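Local coordinates for protein glycosyl transferase family 8 (Streptococcus pneumoniae, PDB 5GVV) that transfers galactose from UDP-galactose to the terminal glucose of the already glycosylated serine-rich repeat protein PsrP, with manganese at its nucleotide site, at residues I20-K25 with E245-Y250; D106-V111 with Q231-N236; R132-A137 with I200-G205. All blocks are in the same frame, centred on the assembly; numbering follows the deposited sequence.

Starting from the N terminus, residues 20-25 lie on helix 17-30, just after the first strand of the main mixed sheet, and contact 1 joins them to residues 245-250 on helix 244-251, closing the longest loop of the three. Nested within it, contact 2 brings residues 106-111, just after strand 101-105 and running onto strand 109-111, against the loop 231-236. Contact 3 lies inside that again, pairing the loop 132-137 with residues 200-205 at helix 203-208; none crosses another. Contacts 1 and 2 touch where Trp247 packs on Trp235, Tyr250 on Ile110, and Trp248 NE1 probably hydrogen-bonds Pro234 O, whereas contact 3 stands about 14 Å from contact 2, centre to centre.

Contact 1: residues I20-K25 with E245-Y250; sequences IETAMK and EVWWEY
Thr22 meets Trp247 because each extends a group anti to its own backbone N: the methyl CG2 of the threonine, and CG of the tryptophan (chi1 -173°), which swings the indole back toward helix 17-30. The two side chains cross at about a right angle, so that Thr22 CG2 sits over one face of the indole in a CH-pi contact, 3.9 Å from the centroid of the five-membered ring and 3.6 Å from Trp247 NE1. Threonine suits this buried place, since its methyl rests on the broad indole face, toward the rim, while its hydroxyl OG1 turns back to hydrogen-bond Arg18 O within its own helix. The same methyl packs against Tyr250 CB at 4.0 Å. This is helix-on-helix packing in the GT-A domain of a family 8 glycosyltransferase: the segment axes run nearly perpendicular, at 88°, and approach to 9.5 Å. Ile110 of strand 109-111 touches Thr22, Trp247 and Tyr250 together. Farther along, the far end of the Lys25 chain, CD and CE, passes Tyr250 O, with CE at 3.2 Å. NZ is hydrogen-bonded to Ser251 O and Met253 O, so a long lysine can bury its carbons and still bring its ammonium to backbone carbonyls. Tyrosine suits position 250 because it packs through CB while its OH hydrogen-bonds His30, on the helix of Thr22.

Contact 2: residues D106-V111 with Q231-N236; sequences DSDLIV and QDKPWN. With MN (manganese (II) ion), chain C; UDP (uridine-5'-diphosphate), chain D.
Asp108 and Lys233 meet at the manganese ion and the diphosphate of UDP. The carboxylate of Asp108 grips the metal with both oxygens, OD1 at 2.1 Å and OD2 at 2.2 Å, while Asp106 gives OD2 alone. UDP O1A and O3B, one from each phosphate, and His227 complete the set of ligands. Aspartate suits both positions, a short acidic arm that offers hard oxygen ligands to the metal. Lys233, long enough to span from the other segment, bridges two anions through NZ, with a salt-bridge hydrogen bond of 3.0 Å to Asp108 OD2 and another of 2.9 Å to UDP O2A. It meets OD2 on the anti side, 23° out of the carboxylate plane, and would be expected to offset part of the negative charge gathered there. Between the aspartates, Ser107 holds the ribose: its N bonds O3' of UDP almost straight (167°), and its OG bonds O2' at 3.0 Å.

In the next shell, Ser230 O and Tyr228 O are also within hydrogen-bonding range of Lys233 NZ, sharing its three N-H. The broad indole of Trp235 serves two neighbours, its edge meeting Asp108, with CH2 3.6 Å from Asp108 CB, and one face lying under Lys233 CB; the type I turn from Lys233 to Asn236 carries both residues. Asp106 and Asp108 form the DxD motif of GT-A enzymes. It follows strand 101-105 and leads into strand 109-111, which pairs antiparallel with strand 225-227 and packs through Ile110 against helices 17-30 and 244-251.

Contact 3: residues R132-A137 with I200-G205; sequences RSCFGA and IGYDYG
Cys134 sits over one face of the Tyr202 ring, and this is where the packing is close. Its CB stands over the centre of that face, 3.8 Å from the ring centroid and only 9° off the normal, a CH-pi contact, while SG reaches Tyr202 CD1 at 3.4 Å in an oblique sulfur-aromatic contact. With CG anti to its backbone N (chi1 -176°), Tyr202 sends its ring toward the 132-137 loop; over the rim of the opposite face lies Gly205 C, and Gly205, with no side chain, lets its backbone come close there. Cysteine suits its place by being small enough to sit over the ring yet polarisable at sulfur.

Toward solvent the contact thins to one oblique touch: Ala137, exposed at the surface, meets the phenol end, its CB 3.4 Å from Tyr202 OH. The loop's own bonds, Gly136 N to Ser133 O and Ala137 N to Cys134 O, shape the bend, and Gly136 takes a backbone conformation that calls for glycine. Cys134 also packs on Ile229 of the UDP pocket, and its N hydrogen-bonds Gln199 OE1. The arrangement is local packing of a loop after strand 128-131 on the residues that lead into helix 203-208, at the periphery of the GT-A nucleotide site.

Contact 1: residues I20-K25 with E245-Y250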
# COMPACT_ATOMS: atom_id res chain seq x y z
N ILE A 20 -1.28 -3.85 7.63
CA ILE A 20 -0.28 -3.98 8.68
C ILE A 20 0.18 -2.61 9.15
O ILE A 20 0.23 -2.34 10.36
CB ILE A 20 0.96 -4.77 8.21
CG1 ILE A 20 0.55 -6.18 7.77
CG2 ILE A 20 2.03 -4.83 9.30
CD1 ILE A 20 1.66 -6.93 7.04
N GLU A 21 0.51 -1.72 8.21
CA GLU A 21 1.03 -0.41 8.57
C GLU A 21 -0.01 0.45 9.26
O GLU A 21 0.31 1.18 10.21
CB GLU A 21 1.61 0.32 7.35
CG GLU A 21 2.39 1.57 7.72
CD GLU A 21 3.15 2.18 6.55
OE1 GLU A 21 3.31 1.50 5.51
OE2 GLU A 21 3.58 3.35 6.68
N THR A 22 -1.26 0.38 8.79
CA THR A 22 -2.37 1.09 9.42
C THR A 22 -2.60 0.62 10.86
O THR A 22 -2.81 1.44 11.76
CB THR A 22 -3.66 0.92 8.62
OG1 THR A 22 -3.50 1.54 7.33
CG2 THR A 22 -4.83 1.59 9.33
N ALA A 23 -2.57 -0.69 11.08
CA ALA A 23 -2.76 -1.23 12.43
C ALA A 23 -1.63 -0.79 13.35
O ALA A 23 -1.86 -0.41 14.50
CB ALA A 23 -2.86 -2.73 12.39
N MSE A 24 -0.38 -0.82 12.85
CA MSE A 24 0.76 -0.37 13.62
C MSE A 24 0.67 1.10 13.91
O MSE A 24 0.95 1.55 15.00
CB MSE A 24 2.13 -0.71 12.95
CG MSE A 24 2.43 -2.19 12.90
SE MSE A 24 4.11 -2.48 11.82
CE MSE A 24 4.95 -1.09 12.86
N LYS A 25 0.30 1.90 12.91
CA LYS A 25 0.13 3.34 13.13
C LYS A 25 -0.85 3.64 14.26
O LYS A 25 -0.59 4.49 15.12
CB LYS A 25 -0.32 4.05 11.85
CG LYS A 25 0.83 4.41 10.92
CD LYS A 25 0.44 5.47 9.89
CE LYS A 25 -0.40 4.89 8.77
NZ LYS A 25 -0.39 5.78 7.55
N GLU A 245 -15.06 4.69 8.70
CA GLU A 245 -14.31 5.95 8.74
C GLU A 245 -13.11 5.92 9.69
O GLU A 245 -12.13 6.65 9.49
CB GLU A 245 -15.24 7.10 9.12
CG GLU A 245 -15.88 6.98 10.50
CD GLU A 245 -17.12 6.09 10.50
OE1 GLU A 245 -17.49 5.53 9.44
OE2 GLU A 245 -17.73 5.95 11.58
N VAL A 246 -13.18 5.09 10.72
CA VAL A 246 -12.09 5.01 11.69
C VAL A 246 -10.84 4.40 11.06
O VAL A 246 -9.72 4.87 11.32
CB VAL A 246 -12.50 4.20 12.93
CG1 VAL A 246 -11.33 4.12 13.92
CG2 VAL A 246 -13.73 4.80 13.59
N TRP A 247 -11.01 3.37 10.24
CA TRP A 247 -9.87 2.73 9.60
C TRP A 247 -9.15 3.70 8.68
O TRP A 247 -7.92 3.76 8.68
CB TRP A 247 -10.28 1.48 8.81
CG TRP A 247 -9.07 0.70 8.29
CD1 TRP A 247 -8.41 -0.32 8.92
CD2 TRP A 247 -8.37 0.91 7.05
NE1 TRP A 247 -7.36 -0.76 8.15
CE2 TRP A 247 -7.32 -0.03 6.99
CE3 TRP A 247 -8.55 1.79 5.97
CZ2 TRP A 247 -6.43 -0.10 5.91
CZ3 TRP A 247 -7.67 1.71 4.89
CH2 TRP A 247 -6.63 0.78 4.87
N TRP A 248 -9.92 4.44 7.90
CA TRP A 248 -9.34 5.39 6.96
C TRP A 248 -8.61 6.52 7.66
O TRP A 248 -7.57 6.99 7.18
CB TRP A 248 -10.41 5.90 5.99
CG TRP A 248 -10.72 4.87 4.96
CD1 TRP A 248 -11.77 4.00 4.95
CD2 TRP A 248 -9.92 4.54 3.82
NE1 TRP A 248 -11.69 3.17 3.86
CE2 TRP A 248 -10.56 3.49 3.15
CE3 TRP A 248 -8.72 5.05 3.30
CZ2 TRP A 248 -10.04 2.93 1.97
CZ3 TRP A 248 -8.21 4.50 2.13
CH2 TRP A 248 -8.87 3.45 1.48
N GLU A 249 -9.14 6.96 8.80
CA GLU A 249 -8.52 8.00 9.60
C GLU A 249 -7.07 7.65 9.96
O GLU A 249 -6.19 8.51 9.94
CB GLU A 249 -9.34 8.23 10.86
CG GLU A 249 -8.80 9.31 11.78
CD GLU A 249 -9.72 9.56 12.96
OE1 GLU A 249 -9.72 10.70 13.48
OE2 GLU A 249 -10.45 8.62 13.36
N TYR A 250 -6.83 6.38 10.29
CA TYR A 250 -5.47 5.96 10.60
C TYR A 250 -4.64 5.62 9.37
O TYR A 250 -3.43 5.85 9.34
CB TYR A 250 -5.48 4.82 11.62
CG TYR A 250 -5.88 5.27 13.00
CD1 TYR A 250 -4.94 5.84 13.85
CD2 TYR A 250 -7.18 5.15 13.44
CE1 TYR A 250 -5.30 6.26 15.12
CE2 TYR A 250 -7.54 5.57 14.70
CZ TYR A 250 -6.60 6.12 15.54
OH TYR A 250 -6.95 6.55 16.80

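Contact 2: residues D106-V111 with Q231-N236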
# COMPACT_ATOMS: atom_id res chain seq x y z
N ASP A 106 -3.95 -9.21 15.14
CA ASP A 106 -4.29 -9.27 13.72
C ASP A 106 -3.98 -7.90 13.11
O ASP A 106 -3.74 -6.93 13.84
CB ASP A 106 -5.78 -9.57 13.54
CG ASP A 106 -6.06 -11.05 13.28
OD1 ASP A 106 -5.16 -11.89 13.49
OD2 ASP A 106 -7.20 -11.36 12.88
N SER A 107 -3.99 -7.79 11.79
CA SER A 107 -3.69 -6.51 11.15
C SER A 107 -4.91 -5.90 10.48
O SER A 107 -4.81 -4.83 9.86
CB SER A 107 -2.56 -6.67 10.15
OG SER A 107 -2.90 -7.69 9.22
N ASP A 108 -6.05 -6.57 10.58
CA ASP A 108 -7.32 -6.00 10.14
C ASP A 108 -7.99 -5.34 11.35
O ASP A 108 -9.18 -5.51 11.58
CB ASP A 108 -8.23 -7.08 9.56
CG ASP A 108 -8.53 -8.19 10.55
OD1 ASP A 108 -7.71 -8.42 11.46
OD2 ASP A 108 -9.58 -8.85 10.40
N LEU A 109 -7.20 -4.61 12.13
CA LEU A 109 -7.72 -3.97 13.32
C LEU A 109 -7.11 -2.60 13.56
O LEU A 109 -6.10 -2.22 12.94
CB LEU A 109 -7.57 -4.86 14.55
CG LEU A 109 -6.19 -5.35 14.99
CD1 LEU A 109 -5.41 -4.26 15.70
CD2 LEU A 109 -6.33 -6.57 15.90
N ILE A 110 -7.73 -1.87 14.49
CA ILE A 110 -7.34 -0.51 14.84
C ILE A 110 -7.31 -0.36 16.36
O ILE A 110 -8.28 -0.69 17.04
CB ILE A 110 -8.36 0.50 14.30
CG1 ILE A 110 -8.36 0.51 12.77
CG2 ILE A 110 -8.08 1.89 14.85
CD1 ILE A 110 -7.15 1.21 12.15
N VAL A 111 -6.20 0.17 16.89
CA VAL A 111 -6.10 0.51 18.31
C VAL A 111 -6.46 1.98 18.46
O VAL A 111 -5.96 2.83 17.72
CB VAL A 111 -4.66 0.27 18.82
CG1 VAL A 111 -4.52 0.69 20.29
CG2 VAL A 111 -4.27 -1.19 18.62
N GLN A 231 -15.02 -10.78 5.48
CA GLN A 231 -14.52 -10.26 4.22
C GLN A 231 -15.06 -8.87 3.91
O GLN A 231 -14.76 -8.29 2.87
CB GLN A 231 -14.84 -11.23 3.08
CG GLN A 231 -14.35 -12.66 3.32
CD GLN A 231 -12.83 -12.77 3.45
OE1 GLN A 231 -12.25 -12.51 4.51
NE2 GLN A 231 -12.18 -13.19 2.36
N ASP A 232 -15.87 -8.34 4.83
CA ASP A 232 -16.43 -7.00 4.68
C ASP A 232 -15.47 -5.97 5.26
O ASP A 232 -15.80 -5.29 6.24
CB ASP A 232 -17.78 -6.93 5.40
CG ASP A 232 -18.48 -5.60 5.20
OD1 ASP A 232 -18.45 -5.06 4.08
OD2 ASP A 232 -19.06 -5.09 6.18
N LYS A 233 -14.29 -5.84 4.65
CA LYS A 233 -13.24 -4.96 5.17
C LYS A 233 -13.50 -3.50 4.82
O LYS A 233 -13.95 -3.19 3.71
CB LYS A 233 -11.87 -5.39 4.63
CG LYS A 233 -11.54 -6.89 4.79
CD LYS A 233 -11.56 -7.32 6.26
CE LYS A 233 -10.62 -8.50 6.48
NZ LYS A 233 -10.96 -9.27 7.72
N PRO A 234 -13.21 -2.58 5.76
CA PRO A 234 -13.54 -1.17 5.54
C PRO A 234 -12.65 -0.52 4.48
O PRO A 234 -12.98 0.56 3.98
CB PRO A 234 -13.26 -0.53 6.91
CG PRO A 234 -12.22 -1.42 7.53
CD PRO A 234 -12.60 -2.81 7.09
N TRP A 235 -11.55 -1.18 4.13
CA TRP A 235 -10.66 -0.65 3.11
C TRP A 235 -11.08 -1.02 1.69
O TRP A 235 -10.48 -0.54 0.72
CB TRP A 235 -9.21 -1.06 3.37
CG TRP A 235 -8.95 -2.54 3.37
CD1 TRP A 235 -8.76 -3.35 2.29
CD2 TRP A 235 -8.81 -3.38 4.53
NE1 TRP A 235 -8.52 -4.64 2.70
CE2 TRP A 235 -8.54 -4.69 4.07
CE3 TRP A 235 -8.88 -3.16 5.91
CZ2 TRP A 235 -8.35 -5.77 4.94
CZ3 TRP A 235 -8.69 -4.24 6.77
CH2 TRP A 235 -8.43 -5.52 6.28
N ASN A 236 -12.08 -1.88 1.56
CA ASN A 236 -12.60 -2.22 0.24
C ASN A 236 -13.30 -1.00 -0.35
O ASN A 236 -13.61 -0.06 0.38
CB ASN A 236 -13.57 -3.41 0.33
CG ASN A 236 -12.85 -4.72 0.60
OD1 ASN A 236 -11.64 -4.83 0.40
ND2 ASN A 236 -13.60 -5.72 1.04
MN MN C . -8.62 -10.28 11.83
N1 UDP D . -3.33 -11.98 6.50
C2 UDP D . -2.35 -11.54 5.63
N3 UDP D . -2.61 -11.38 4.28
C4 UDP D . -3.87 -11.68 3.79
C5 UDP D . -4.86 -12.13 4.67
C6 UDP D . -4.54 -12.38 6.00
O2 UDP D . -1.23 -11.27 6.07
O4 UDP D . -4.10 -11.54 2.59
C1' UDP D . -3.01 -12.13 7.94
C2' UDP D . -3.34 -10.83 8.66
O2' UDP D . -2.43 -10.62 9.72
C3' UDP D . -4.71 -11.09 9.24
C4' UDP D . -4.65 -12.58 9.53
O4' UDP D . -3.82 -13.13 8.53
O3' UDP D . -4.91 -10.32 10.41
C5' UDP D . -6.03 -13.24 9.50
O5' UDP D . -6.81 -12.61 8.50
PA UDP D . -8.20 -11.92 8.93
O1A UDP D . -7.86 -10.87 9.92
O2A UDP D . -8.88 -11.36 7.74
O3A UDP D . -9.08 -13.10 9.59
PB UDP D . -10.32 -12.82 10.59
O1B UDP D . -10.71 -14.07 11.28
O2B UDP D . -11.47 -12.34 9.79
O3B UDP D . -9.94 -11.78 11.59

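Contact 3: residues R132-A137 with I200-G205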
# COMPACT_ATOMS: atom_id res chain seq x y z
N ARG A 132 -13.99 -13.24 23.84
CA ARG A 132 -14.91 -14.21 23.25
C ARG A 132 -15.19 -13.87 21.80
O ARG A 132 -15.01 -12.73 21.37
CB ARG A 132 -16.23 -14.22 24.03
CG ARG A 132 -16.98 -12.90 23.98
CD ARG A 132 -18.16 -12.89 24.94
NE ARG A 132 -18.72 -11.55 25.10
CZ ARG A 132 -19.86 -11.29 25.75
NH1 ARG A 132 -20.55 -12.28 26.29
NH2 ARG A 132 -20.30 -10.05 25.84
N SER A 133 -15.64 -14.87 21.04
CA SER A 133 -15.93 -14.69 19.62
C SER A 133 -17.29 -14.03 19.40
O SER A 133 -18.32 -14.53 19.86
CB SER A 133 -15.87 -16.04 18.89
OG SER A 133 -16.25 -15.91 17.54
N CYS A 134 -17.27 -12.89 18.70
CA CYS A 134 -18.48 -12.15 18.33
C CYS A 134 -19.49 -11.97 19.46
O CYS A 134 -20.64 -12.40 19.34
CB CYS A 134 -19.16 -12.79 17.12
SG CYS A 134 -18.06 -13.01 15.71
N PHE A 135 -19.05 -11.36 20.56
CA PHE A 135 -19.93 -11.01 21.67
C PHE A 135 -20.64 -12.22 22.28
O PHE A 135 -21.60 -12.07 23.04
CB PHE A 135 -20.96 -9.96 21.23
CG PHE A 135 -20.35 -8.74 20.60
CD1 PHE A 135 -19.84 -7.72 21.39
CD2 PHE A 135 -20.27 -8.62 19.22
CE1 PHE A 135 -19.26 -6.60 20.82
CE2 PHE A 135 -19.69 -7.50 18.64
CZ PHE A 135 -19.19 -6.48 19.44
N GLY A 136 -20.15 -13.42 21.95
CA GLY A 136 -20.74 -14.65 22.45
C GLY A 136 -21.54 -15.41 21.40
O GLY A 136 -22.11 -16.47 21.69
N ALA A 137 -21.61 -14.88 20.19
CA ALA A 137 -22.34 -15.52 19.09
C ALA A 137 -21.61 -16.75 18.60
O ALA A 137 -22.23 -17.78 18.31
CB ALA A 137 -22.55 -14.55 17.94
N ILE A 200 -16.34 -5.45 15.29
CA ILE A 200 -17.27 -4.64 14.51
C ILE A 200 -17.48 -5.23 13.11
O ILE A 200 -18.45 -4.90 12.43
CB ILE A 200 -16.76 -3.18 14.43
CG1 ILE A 200 -17.89 -2.23 14.04
CG2 ILE A 200 -15.57 -3.08 13.47
CD1 ILE A 200 -18.80 -1.86 15.19
N GLY A 201 -16.57 -6.10 12.70
CA GLY A 201 -16.69 -6.76 11.41
C GLY A 201 -17.84 -7.76 11.37
O GLY A 201 -18.27 -8.18 10.29
N TYR A 202 -18.35 -8.12 12.55
CA TYR A 202 -19.45 -9.08 12.65
C TYR A 202 -20.79 -8.49 12.23
O TYR A 202 -21.78 -9.22 12.12
CB TYR A 202 -19.54 -9.64 14.08
CG TYR A 202 -20.59 -10.73 14.26
CD1 TYR A 202 -20.49 -11.94 13.57
CD2 TYR A 202 -21.66 -10.56 15.12
CE1 TYR A 202 -21.44 -12.94 13.73
CE2 TYR A 202 -22.62 -11.54 15.29
CZ TYR A 202 -22.50 -12.73 14.59
OH TYR A 202 -23.44 -13.72 14.75
N ASP A 203 -20.82 -7.18 11.99
CA ASP A 203 -22.06 -6.47 11.65
C ASP A 203 -22.90 -7.18 10.58
O ASP A 203 -24.11 -7.37 10.75
CB ASP A 203 -21.77 -5.04 11.20
CG ASP A 203 -21.52 -4.10 12.37
OD1 ASP A 203 -21.51 -4.58 13.53
OD2 ASP A 203 -21.34 -2.88 12.13
N TYR A 204 -22.25 -7.58 9.49
CA TYR A 204 -22.94 -8.29 8.42
C TYR A 204 -23.49 -9.61 8.93
O TYR A 204 -24.62 -9.97 8.63
CB TYR A 204 -22.03 -8.54 7.21
CG TYR A 204 -22.77 -9.16 6.05
CD1 TYR A 204 -23.42 -8.37 5.11
CD2 TYR A 204 -22.86 -10.55 5.91
CE1 TYR A 204 -24.13 -8.93 4.06
CE2 TYR A 204 -23.56 -11.12 4.86
CZ TYR A 204 -24.18 -10.31 3.93
OH TYR A 204 -24.89 -10.87 2.89
N GLY A 205 -22.68 -10.33 9.71
CA GLY A 205 -23.14 -11.57 10.32
C GLY A 205 -24.31 -11.35 11.26
O GLY A 205 -25.30 -12.07 11.22